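Local coordinates for kinectin 1 (Kinesin receptor) (Legionella pneumophila, PDB 4MU6), which is a Legionella pneumophila effector of unknown function whose N-terminal coiled-coil domain, modelled here, belongs to a predicted membrane protein, at residues G31-I36 against K287-Y292; K269-N272 against T277-S280. All coordinates share one frame; numbering follows the deposited sequence.

How the contacts relate
Both contacts lie at one end of a long, almost all-helical coiled-coil domain, more than 50 Å from the centre of the chain, and their own centres are about 12 Å apart. Contact 1 joins helix 29-38, early in the sequence, to helix 280-294, the last one modelled. Contact 2 is nested between these in sequence and closes the turn from helix 227-273 to helix 280-294. Leu-271 of contact 2 packs through CD1 on Ile-290 CD1 of contact 1, and Lys-287 NZ probably hydrogen-bonds to Asn-272 OD1. Together they join an early helix, 29-38, to the two last modelled helices, 227-273 and 280-294, in a small helical bundle at this end.

Contact 1. Residues G31-I36 against K287-Y292; sequences GLKDLI and KSVIKY
Ile-36 reaches from helix 29-38 into the notch between Val-289 and Ile-290 of helix 280-294. The two short helical segments run parallel, at 3° to each other, with their axes 9.9 Å apart, so the space between them is bridged mainly by branched aliphatic side chains. Starting at the root of Ile-36, CB stands 4.2 Å from Val-289 CG1. One branch, CG2, comes closer, 3.7 Å from that same methyl, and its second neighbour is Ile-290 CG1. The other branch leaves CB through CG1, which sits opposite the carbonyl carbon (chi1 -61°), and chi2 extends it to CD1. This terminal methyl lies 3.6 Å from Ile-290 CG1 and 3.9 Å from Ile-290 CD1. The two isoleucine side chains therefore meet nearly at a right angle, the tip of one lying against the outer chain of the other.

Val-289 is divided between two partners one helical turn apart. With CG1 placed anti to its own N (chi1 -176°), that methyl faces Ile-36, while CG2 meets the aliphatic root of Lys-33 at 4.2 Å from CG. Beyond this loose touch the lysine chain leads away from segment 287-292.

Leu-267 of helix 227-273 touches both isoleucines, and Leu-286 and Ile-293 add to the packing on Ile-36, making this one seam of a small bundle of three helices. Tyr-260 OH hydrogen-bonds to Ile-36 O, tying the same residue to the long helix by its backbone. Across the two segments no hydrogen bond is made, so their direct association rests on the fit of methyl and methylene groups.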
loop_
_atom_site.group_PDB
_atom_site.type_symbol
_atom_site.label_atom_id
_atom_site.label_comp_id
_atom_site.label_asym_id
_atom_site.label_seq_id
_atom_site.Cartn_x
_atom_site.Cartn_y
_atom_site.Cartn_z
ATOM N N GLY A 31 -37.844 -29.074 25.197
ATOM C CA GLY A 31 -36.729 -28.347 24.620
ATOM C C GLY A 31 -35.403 -28.781 25.228
ATOM O O GLY A 31 -34.471 -29.183 24.521
ATOM N N LEU A 32 -35.318 -28.701 26.549
ATOM C CA LEU A 32 -34.069 -28.993 27.230
ATOM C C LEU A 32 -33.689 -30.465 27.083
ATOM O O LEU A 32 -32.517 -30.785 26.861
ATOM C CB LEU A 32 -34.142 -28.554 28.691
ATOM C CG LEU A 32 -34.076 -27.026 28.812
ATOM C CD1 LEU A 32 -34.418 -26.558 30.214
ATOM C CD2 LEU A 32 -32.695 -26.527 28.407
ATOM N N LYS A 33 -34.688 -31.342 27.152
ATOM C CA LYS A 33 -34.484 -32.776 26.974
ATOM C C LYS A 33 -33.788 -33.108 25.647
ATOM O O LYS A 33 -32.849 -33.903 25.607
ATOM C CB LYS A 33 -35.821 -33.512 27.057
ATOM C CG LYS A 33 -35.698 -35.019 27.204
ATOM C CD LYS A 33 -36.896 -35.713 26.588
ATOM C CE LYS A 33 -36.994 -35.353 25.116
ATOM N NZ LYS A 33 -38.242 -35.838 24.475
ATOM N N ASP A 34 -34.242 -32.502 24.556
ATOM C CA ASP A 34 -33.623 -32.776 23.257
ATOM C C ASP A 34 -32.204 -32.218 23.186
ATOM O O ASP A 34 -31.299 -32.847 22.628
ATOM C CB ASP A 34 -34.486 -32.241 22.102
ATOM C CG ASP A 34 -35.627 -33.184 21.744
ATOM O OD1 ASP A 34 -35.466 -34.412 21.931
ATOM O OD2 ASP A 34 -36.691 -32.709 21.296
ATOM N N LEU A 35 -32.000 -31.046 23.772
ATOM C CA LEU A 35 -30.667 -30.468 23.762
ATOM C C LEU A 35 -29.693 -31.373 24.519
ATOM O O LEU A 35 -28.583 -31.602 24.049
ATOM C CB LEU A 35 -30.667 -29.030 24.299
ATOM C CG LEU A 35 -31.365 -27.989 23.410
ATOM C CD1 LEU A 35 -31.468 -26.675 24.132
ATOM C CD2 LEU A 35 -30.624 -27.785 22.080
ATOM N N ILE A 36 -30.109 -31.909 25.666
ATOM C CA ILE A 36 -29.258 -32.839 26.409
ATOM C C ILE A 36 -28.964 -34.098 25.597
ATOM O O ILE A 36 -27.819 -34.516 25.467
ATOM C CB ILE A 36 -29.903 -33.262 27.725
ATOM C CG1 ILE A 36 -30.121 -32.037 28.602
ATOM C CG2 ILE A 36 -29.014 -34.268 28.434
ATOM C CD1 ILE A 36 -31.052 -32.283 29.766
ATOM N N LYS A 287 -32.752 -34.309 35.092
ATOM C CA LYS A 287 -31.614 -34.842 35.819
ATOM C C LYS A 287 -31.402 -36.314 35.481
ATOM O O LYS A 287 -30.269 -36.778 35.357
ATOM C CB LYS A 287 -31.815 -34.650 37.318
ATOM C CG LYS A 287 -31.553 -33.213 37.789
ATOM C CD LYS A 287 -32.200 -32.965 39.166
ATOM C CE LYS A 287 -31.299 -32.153 40.100
ATOM N NZ LYS A 287 -30.782 -30.897 39.494
ATOM N N SER A 288 -32.497 -37.040 35.310
ATOM C CA SER A 288 -32.415 -38.420 34.851
ATOM C C SER A 288 -31.705 -38.525 33.489
ATOM O O SER A 288 -30.845 -39.376 33.303
ATOM C CB SER A 288 -33.806 -39.046 34.792
ATOM O OG SER A 288 -33.766 -40.316 34.166
ATOM N N VAL A 289 -32.052 -37.656 32.545
ATOM C CA VAL A 289 -31.413 -37.689 31.236
ATOM C C VAL A 289 -29.945 -37.265 31.344
ATOM O O VAL A 289 -29.054 -37.862 30.718
ATOM C CB VAL A 289 -32.142 -36.804 30.186
ATOM C CG1 VAL A 289 -31.471 -36.967 28.836
ATOM C CG2 VAL A 289 -33.578 -37.209 30.078
ATOM N N ILE A 290 -29.699 -36.252 32.166
ATOM C CA ILE A 290 -28.347 -35.763 32.382
ATOM C C ILE A 290 -27.419 -36.835 32.954
ATOM O O ILE A 290 -26.309 -37.051 32.449
ATOM C CB ILE A 290 -28.369 -34.495 33.255
ATOM C CG1 ILE A 290 -28.893 -33.317 32.418
ATOM C CG2 ILE A 290 -26.990 -34.177 33.802
ATOM C CD1 ILE A 290 -29.276 -32.094 33.230
ATOM N N LYS A 291 -27.881 -37.538 33.983
ATOM C CA LYS A 291 -27.051 -38.555 34.604
ATOM C C LYS A 291 -26.836 -39.712 33.631
ATOM O O LYS A 291 -25.812 -40.393 33.687
ATOM C CB LYS A 291 -27.652 -39.033 35.938
ATOM C CG LYS A 291 -28.655 -40.148 35.827
ATOM C CD LYS A 291 -29.279 -40.434 37.207
ATOM C CE LYS A 291 -30.040 -39.207 37.703
ATOM N NZ LYS A 291 -30.411 -39.358 39.148
ATOM N N TYR A 292 -27.789 -39.912 32.723
ATOM C CA TYR A 292 -27.658 -40.967 31.721
ATOM C C TYR A 292 -26.492 -40.674 30.770
ATOM O O TYR A 292 -25.682 -41.568 30.467
ATOM C CB TYR A 292 -28.982 -41.161 30.989
ATOM C CG TYR A 292 -28.918 -41.914 29.677
ATOM C CD1 TYR A 292 -28.706 -43.284 29.641
ATOM C CD2 TYR A 292 -29.113 -41.250 28.467
ATOM C CE1 TYR A 292 -28.670 -43.979 28.425
ATOM C CE2 TYR A 292 -29.078 -41.930 27.255
ATOM C CZ TYR A 292 -28.857 -43.295 27.235
ATOM O OH TYR A 292 -28.822 -43.967 26.017
#

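Contact 2. Residues K269-N272 against T277-S280; sequences KYLN and TLSS
Leu-278 folds back on Tyr-270 and Leu-271 in a helix-loop-helix turn, where the chain leaves helix 227-273 and reverses into helix 280-294. The apolar part of the contact converges on one methyl, Leu-278 CD1. It lies 3.7 Å from Leu-271 CD2, the two leucine side chains slanting across one another, and 4.3 Å from Tyr-270 CE2. Against the tyrosine it comes to the edge of the ring, close to the ring plane. The CB of Leu-278 already points to the helix, and with CG opposite the carbonyl carbon (chi1 -60°) CD1 reaches both partners. Leu-286 of the following helix touches both leucines, and Leu-271 also packs on Lys-287.

The polar part is bridged by solvent. Water 1 donates to Tyr-270 OH over 3.1 Å and accepts from Thr-277 N over 3.0 Å, linking the phenol to the loop backbone where no direct hydrogen bond joins the segments. Two loop carbonyls after helix 10-22 fasten this edge further: Asp-24 O accepts a hydrogen bond from Tyr-270 OH, and Glu-25 O one from Thr-277 OG1. The phenol is thus held at its oxygen by both protein and water.

Capping begins the next helix. Ser-279 occupies the N-cap position, its side chain capping a backbone N just beyond the segment, while Ser-279 N hydrogen-bonds to Glu-282 OE1. At the other side of the turn, Asn-272 N donates to Lys-269 O, three residues back, at 2.9 Å.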
loop_
_atom_site.group_PDB
_atom_site.type_symbol
_atom_site.label_atom_id
_atom_site.label_comp_id
_atom_site.label_asym_id
_atom_site.label_seq_id
_atom_site.Cartn_x
_atom_site.Cartn_y
_atom_site.Cartn_z
ATOM N N LYS A 269 -26.532 -26.256 37.085
ATOM C CA LYS A 269 -26.633 -25.093 37.972
ATOM C C LYS A 269 -27.984 -24.414 37.846
ATOM O O LYS A 269 -28.636 -24.129 38.843
ATOM C CB LYS A 269 -25.510 -24.091 37.703
ATOM C CG LYS A 269 -24.126 -24.631 38.020
ATOM C CD LYS A 269 -23.029 -23.883 37.285
ATOM C CE LYS A 269 -22.772 -22.501 37.873
ATOM N NZ LYS A 269 -21.732 -21.728 37.106
ATOM N N TYR A 270 -28.392 -24.154 36.610
ATOM C CA TYR A 270 -29.703 -23.597 36.302
ATOM C C TYR A 270 -30.829 -24.423 36.922
ATOM O O TYR A 270 -31.822 -23.873 37.415
ATOM C CB TYR A 270 -29.859 -23.570 34.790
ATOM C CG TYR A 270 -31.204 -23.185 34.249
ATOM C CD1 TYR A 270 -31.513 -21.853 33.994
ATOM C CD2 TYR A 270 -32.153 -24.153 33.921
ATOM C CE1 TYR A 270 -32.737 -21.490 33.460
ATOM C CE2 TYR A 270 -33.383 -23.797 33.383
ATOM C CZ TYR A 270 -33.663 -22.459 33.152
ATOM O OH TYR A 270 -34.872 -22.075 32.611
ATOM N N LEU A 271 -30.673 -25.742 36.894
ATOM C CA LEU A 271 -31.694 -26.639 37.421
ATOM C C LEU A 271 -31.724 -26.671 38.951
ATOM O O LEU A 271 -32.633 -27.252 39.552
ATOM C CB LEU A 271 -31.506 -28.054 36.865
ATOM C CG LEU A 271 -31.824 -28.257 35.377
ATOM C CD1 LEU A 271 -31.714 -29.730 35.038
ATOM C CD2 LEU A 271 -33.217 -27.729 35.033
ATOM N N ASN A 272 -30.739 -26.039 39.579
ATOM C CA ASN A 272 -30.649 -26.043 41.031
ATOM C C ASN A 272 -30.968 -24.664 41.595
ATOM O O ASN A 272 -31.285 -24.526 42.770
ATOM C CB ASN A 272 -29.245 -26.464 41.482
ATOM C CG ASN A 272 -28.945 -27.940 41.238
ATOM O OD1 ASN A 272 -29.817 -28.812 41.336
ATOM N ND2 ASN A 272 -27.691 -28.226 40.949
ATOM N N THR A 277 -39.124 -22.108 35.184
ATOM C CA THR A 277 -40.560 -22.362 35.289
ATOM C C THR A 277 -40.876 -23.858 35.218
ATOM O O THR A 277 -42.012 -24.271 34.940
ATOM C CB THR A 277 -41.338 -21.597 34.192
ATOM O OG1 THR A 277 -40.646 -21.715 32.942
ATOM C CG2 THR A 277 -41.436 -20.125 34.547
ATOM N N LEU A 278 -39.865 -24.674 35.484
ATOM C CA LEU A 278 -40.037 -26.109 35.401
ATOM C C LEU A 278 -40.607 -26.647 36.711
ATOM O O LEU A 278 -40.251 -26.174 37.791
ATOM C CB LEU A 278 -38.704 -26.781 35.073
ATOM C CG LEU A 278 -38.048 -26.378 33.747
ATOM C CD1 LEU A 278 -36.566 -26.693 33.781
ATOM C CD2 LEU A 278 -38.711 -27.077 32.564
ATOM N N SER A 279 -41.497 -27.630 36.613
ATOM C CA SER A 279 -42.024 -28.283 37.803
ATOM C C SER A 279 -40.965 -29.190 38.429
ATOM O O SER A 279 -39.993 -29.584 37.771
ATOM C CB SER A 279 -43.242 -29.126 37.449
ATOM O OG SER A 279 -42.834 -30.352 36.861
ATOM N N SER A 280 -41.170 -29.526 39.698
ATOM C CA SER A 280 -40.265 -30.407 40.423
ATOM C C SER A 280 -40.061 -31.725 39.679
ATOM O O SER A 280 -38.938 -32.223 39.585
ATOM C CB SER A 280 -40.803 -30.653 41.833
ATOM O OG SER A 280 -40.239 -31.818 42.399
HETATM O O HOH W 1 -37.833 -22.846 32.575
#